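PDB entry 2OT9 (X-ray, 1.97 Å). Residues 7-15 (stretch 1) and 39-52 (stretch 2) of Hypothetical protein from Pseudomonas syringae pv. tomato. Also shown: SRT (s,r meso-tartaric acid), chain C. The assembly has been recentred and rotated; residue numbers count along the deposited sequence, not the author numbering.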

# COMPACT_ATOMS: atom_id res chain seq x y z
N THR A 7 9.45 -6.56 14.49
CA THR A 7 8.81 -7.59 13.67
C THR A 7 7.33 -7.70 14.02
O THR A 7 6.97 -7.81 15.20
N TYR A 8 6.48 -7.64 12.99
CA TYR A 8 5.05 -7.81 13.15
C TYR A 8 4.58 -9.03 12.36
O TYR A 8 5.14 -9.35 11.32
N LYS A 9 3.54 -9.67 12.85
CA LYS A 9 2.87 -10.76 12.14
C LYS A 9 1.50 -10.26 11.70
O LYS A 9 0.72 -9.77 12.52
N PHE A 10 1.22 -10.40 10.40
CA PHE A 10 -0.02 -9.95 9.79
C PHE A 10 -0.84 -11.19 9.43
O PHE A 10 -0.35 -12.07 8.70
N GLU A 11 -2.05 -11.27 9.98
CA GLU A 11 -3.00 -12.33 9.65
C GLU A 11 -4.20 -11.71 8.92
O GLU A 11 -4.97 -10.94 9.50
N LEU A 12 -4.32 -12.02 7.63
CA LEU A 12 -5.33 -11.40 6.78
C LEU A 12 -6.37 -12.42 6.28
O LEU A 12 -6.00 -13.38 5.59
N ASN A 13 -7.64 -12.22 6.64
CA ASN A 13 -8.75 -12.91 5.97
C ASN A 13 -9.36 -11.97 4.94
O ASN A 13 -10.01 -10.98 5.31
N LEU A 14 -9.13 -12.27 3.67
CA LEU A 14 -9.53 -11.39 2.57
C LEU A 14 -10.73 -11.93 1.81
O LEU A 14 -10.72 -13.09 1.37
N THR A 15 -11.77 -11.10 1.68
CA THR A 15 -12.97 -11.40 0.90
C THR A 15 -13.15 -10.25 -0.10
O THR A 15 -13.79 -9.22 0.21
N ARG A 39 2.35 4.53 8.30
CA ARG A 39 3.00 4.09 7.05
C ARG A 39 2.87 2.58 6.88
O ARG A 39 2.47 2.09 5.82
N MSE A 40 3.20 1.83 7.92
CA MSE A 40 3.02 0.38 7.90
C MSE A 40 1.58 -0.01 7.57
O MSE A 40 1.35 -0.90 6.75
N THR A 41 0.62 0.66 8.20
CA THR A 41 -0.79 0.38 7.95
C THR A 41 -1.18 0.63 6.49
O THR A 41 -1.94 -0.15 5.91
N VAL A 42 -0.65 1.69 5.89
CA VAL A 42 -0.88 1.92 4.46
C VAL A 42 -0.30 0.77 3.62
O VAL A 42 -0.94 0.31 2.67
N ARG A 43 0.90 0.29 3.97
CA ARG A 43 1.46 -0.89 3.29
C ARG A 43 0.56 -2.13 3.41
O ARG A 43 0.42 -2.90 2.46
N LEU A 44 -0.03 -2.33 4.60
CA LEU A 44 -0.96 -3.46 4.80
C LEU A 44 -2.24 -3.33 3.97
O LEU A 44 -2.75 -4.33 3.42
N LEU A 45 -2.77 -2.12 3.87
CA LEU A 45 -3.94 -1.87 3.02
C LEU A 45 -3.59 -2.17 1.56
O LEU A 45 -4.37 -2.79 0.85
N ALA A 46 -2.41 -1.72 1.11
CA ALA A 46 -1.96 -1.98 -0.27
C ALA A 46 -1.85 -3.48 -0.55
O ALA A 46 -2.21 -3.97 -1.62
N TYR A 47 -1.30 -4.21 0.42
CA TYR A 47 -1.18 -5.66 0.32
C TYR A 47 -2.53 -6.33 0.07
O TYR A 47 -2.65 -7.19 -0.82
N ALA A 48 -3.55 -5.96 0.87
CA ALA A 48 -4.90 -6.51 0.72
C ALA A 48 -5.51 -6.07 -0.62
O ALA A 48 -6.11 -6.88 -1.35
N PHE A 49 -5.31 -4.80 -0.97
CA PHE A 49 -5.96 -4.17 -2.11
C PHE A 49 -5.42 -4.68 -3.45
O PHE A 49 -6.16 -4.73 -4.45
N TRP A 50 -4.16 -5.07 -3.48
CA TRP A 50 -3.56 -5.63 -4.69
C TRP A 50 -3.03 -7.04 -4.50
O TRP A 50 -2.11 -7.45 -5.21
N TYR A 51 -3.62 -7.78 -3.56
CA TYR A 51 -3.19 -9.13 -3.22
C TYR A 51 -2.94 -10.04 -4.44
O TYR A 51 -3.76 -10.10 -5.36
N ASN A 52 -1.82 -10.77 -4.38
CA ASN A 52 -1.42 -11.79 -5.35
C ASN A 52 -0.50 -12.71 -4.55
O ASN A 52 0.18 -12.25 -3.61

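Part of a β-strand (7-15) and the last part of an α-helix (39-49), with the turn that follows the helix, pack through an essentially apolar side-chain contact in which no hydrogen bond passes between the stretches and 417 Å², both sides summed, is buried. The two axes run at 42° and come within 10.2 Å; the CA-CA spacing narrows from 9.9 Å at Tyr-8 and Met-40 to 8.2 Å at Phe-10 and Leu-44 and 7.0 Å at Leu-14 and Ala-48, where the small alanine side chain lies beside Leu-14. Alternation along the strand sends Tyr-8, Phe-10, Leu-12 and Leu-14 toward the helix, while Lys-9, Glu-11 and Asn-13 lie out of its reach. On the helix, Met-40, Leu-44 and Tyr-47 point toward the strand, in steps of four and three residues, and the adjacent Ala-48 points sideways, which keeps one side of the helix on the strand.

At the wide end Met-40, a selenomethionine with chi1 t, chi2 t and chi3 m, lays its selenium over one face of the Tyr-8 ring (chi1 m): SE of Met-40 is 4.0 Å from the ring centroid of Tyr-8, 17° off the normal, and 3.9 Å from its CD2. The Tyr-8 hydroxyl is satisfied elsewhere in the structure. One helical turn on, Leu-44 (m, t) sets its CD2 over a face of the Phe-10 ring (chi1 t), 4.0 Å from the centroid and 13° off the normal, a CH-pi contact. The edge of that same ring meets Tyr-47 (chi1 t), with CE2 of Phe-10 3.9 Å from CD2 of Tyr-47. Leu-12 (t, p) bridges two helix residues: its CD2 is 4.0 Å from CD2 of Tyr-47, at the edge of the tyrosine ring, and 4.0 Å from CB of Ala-48.

Leu-14, also t, p, closes the narrow end. Its CD1 lies 4.4 Å from CB of Ala-48, both its methyls come close to the backbone O of Ala-48 (CD2 3.9 Å, CD1 4.0 Å), and its CD2 lies 3.6 Å from CB of Tyr-51. Trp-50 is the first residue to leave helical phi/psi, and the chain then turns Tyr-51 (chi1 t) back toward the strand.

The bound meso-tartaric acid takes no part in this packing. It is held by Arg-39, beyond reach of the strand: NH2 of Arg-39 donates to O1 of the ligand at 2.8 Å, NH1 of Arg-39 adds a weak bond to the same O1 at 3.4 Å, and ligand O2 lies over one face of the guanidinium.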

# COMPACT_ATOMS: atom_id res chain seq x y z
CB THR A 7 9.50 -8.95 13.84
OG1 THR A 7 10.88 -8.82 13.49
CG2 THR A 7 8.86 -10.00 12.94
CB TYR A 8 4.30 -6.58 12.64
CG TYR A 8 4.43 -5.35 13.50
CD1 TYR A 8 3.36 -4.92 14.29
CD2 TYR A 8 5.60 -4.62 13.53
CE1 TYR A 8 3.47 -3.78 15.09
CE2 TYR A 8 5.72 -3.49 14.33
CZ TYR A 8 4.64 -3.07 15.09
OH TYR A 8 4.76 -1.94 15.86
CB LYS A 9 2.72 -11.96 13.06
CG LYS A 9 4.05 -12.50 13.62
CD LYS A 9 4.61 -13.62 12.75
CE LYS A 9 6.06 -13.93 13.09
NZ LYS A 9 6.47 -15.22 12.44
CB PHE A 10 0.31 -9.14 8.55
CG PHE A 10 -0.87 -8.54 7.83
CD1 PHE A 10 -1.94 -7.96 8.52
CD2 PHE A 10 -0.85 -8.44 6.44
CE1 PHE A 10 -2.98 -7.35 7.82
CE2 PHE A 10 -1.89 -7.83 5.75
CZ PHE A 10 -2.96 -7.28 6.44
CB GLU A 11 -3.46 -13.08 10.91
CG GLU A 11 -2.27 -13.56 11.78
CD GLU A 11 -2.68 -14.44 12.95
OE1 GLU A 11 -3.90 -14.67 13.12
OE2 GLU A 11 -1.79 -14.91 13.69
CB LEU A 12 -4.67 -10.71 5.58
CG LEU A 12 -5.55 -10.16 4.44
CD1 LEU A 12 -6.47 -9.03 4.94
CD2 LEU A 12 -4.67 -9.65 3.30
CB ASN A 13 -9.83 -13.38 6.96
CG ASN A 13 -9.30 -14.38 7.97
OD1 ASN A 13 -8.47 -15.22 7.65
ND2 ASN A 13 -9.80 -14.30 9.19
CB LEU A 14 -8.33 -11.20 1.62
CG LEU A 14 -8.50 -10.37 0.34
CD1 LEU A 14 -8.88 -8.91 0.65
CD2 LEU A 14 -7.24 -10.47 -0.51
CB THR A 15 -14.24 -11.51 1.79
OG1 THR A 15 -14.08 -12.57 2.74
CG2 THR A 15 -15.46 -11.81 0.96
CB ARG A 39 4.48 4.51 7.03
CG ARG A 39 5.21 4.09 5.73
CD ARG A 39 6.62 4.69 5.65
NE ARG A 39 6.56 6.13 5.46
CZ ARG A 39 6.50 6.74 4.28
NH1 ARG A 39 6.56 6.04 3.16
NH2 ARG A 39 6.42 8.08 4.22
CB MSE A 40 3.42 -0.23 9.24
CG MSE A 40 2.91 -1.66 9.36
SE MSE A 40 3.96 -2.68 10.63
CE MSE A 40 5.58 -2.60 9.61
CB THR A 41 -1.67 1.19 8.92
OG1 THR A 41 -1.34 0.77 10.26
CG2 THR A 41 -3.16 0.96 8.64
CB VAL A 42 -0.35 3.30 3.99
CG1 VAL A 42 -0.68 3.51 2.52
CG2 VAL A 42 -1.02 4.43 4.81
CB ARG A 43 2.86 -1.22 3.83
CG ARG A 43 3.91 -0.20 3.44
CD ARG A 43 5.28 -0.86 3.29
NE ARG A 43 5.79 -1.37 4.56
CZ ARG A 43 6.82 -2.21 4.68
NH1 ARG A 43 7.22 -2.60 5.89
NH2 ARG A 43 7.46 -2.65 3.59
CB LEU A 44 -1.34 -3.62 6.28
CG LEU A 44 -0.22 -3.77 7.31
CD1 LEU A 44 -0.81 -3.98 8.72
CD2 LEU A 44 0.72 -4.88 6.95
CB LEU A 45 -4.40 -0.41 3.13
CG LEU A 45 -5.15 -0.02 4.40
CD1 LEU A 45 -5.33 1.51 4.46
CD2 LEU A 45 -6.49 -0.75 4.48
CB ALA A 46 -0.59 -1.29 -0.54
CB TYR A 47 -0.52 -6.25 1.59
CG TYR A 47 -0.21 -7.72 1.46
CD1 TYR A 47 0.90 -8.16 0.74
CD2 TYR A 47 -1.05 -8.68 2.03
CE1 TYR A 47 1.16 -9.51 0.59
CE2 TYR A 47 -0.80 -10.03 1.90
CZ TYR A 47 0.32 -10.44 1.17
OH TYR A 47 0.58 -11.78 1.03
CB ALA A 48 -5.79 -6.08 1.89
CB PHE A 49 -5.82 -2.66 -2.01
CG PHE A 49 -6.72 -1.89 -2.93
CD1 PHE A 49 -8.11 -2.00 -2.82
CD2 PHE A 49 -6.19 -1.04 -3.88
CE1 PHE A 49 -8.97 -1.27 -3.67
CE2 PHE A 49 -7.04 -0.30 -4.74
CZ PHE A 49 -8.42 -0.42 -4.63
CB TRP A 50 -2.47 -4.71 -5.22
CG TRP A 50 -3.01 -3.47 -5.87
CD1 TRP A 50 -3.69 -3.39 -7.05
CD2 TRP A 50 -2.89 -2.13 -5.38
NE1 TRP A 50 -4.02 -2.10 -7.32
CE2 TRP A 50 -3.52 -1.30 -6.32
CE3 TRP A 50 -2.31 -1.56 -4.24
CZ2 TRP A 50 -3.58 0.11 -6.16
CZ3 TRP A 50 -2.36 -0.17 -4.07
CH2 TRP A 50 -2.99 0.65 -5.03
CB TYR A 51 -4.18 -9.83 -2.27
CG TYR A 51 -3.66 -11.21 -1.95
CD1 TYR A 51 -2.61 -11.39 -1.04
CD2 TYR A 51 -4.15 -12.33 -2.63
CE1 TYR A 51 -2.10 -12.67 -0.79
CE2 TYR A 51 -3.64 -13.59 -2.40
CZ TYR A 51 -2.61 -13.75 -1.48
OH TYR A 51 -2.12 -15.03 -1.27
CB ASN A 52 -0.67 -11.09 -6.50
CG ASN A 52 -0.34 -12.00 -7.63
OD1 ASN A 52 0.68 -12.70 -7.61
ND2 ASN A 52 -1.18 -11.99 -8.67
O1 SRT C . 6.57 9.08 1.59
O11 SRT C . 8.46 10.06 1.12
C1 SRT C . 7.80 9.05 1.38
C2 SRT C . 8.44 7.69 1.45
O2 SRT C . 9.60 7.57 2.29
C3 SRT C . 8.73 7.28 0.02
O3 SRT C . 7.47 6.81 -0.46
C4 SRT C . 9.83 6.23 -0.07
O4 SRT C . 9.87 5.26 0.72
O41 SRT C . 10.68 6.39 -0.97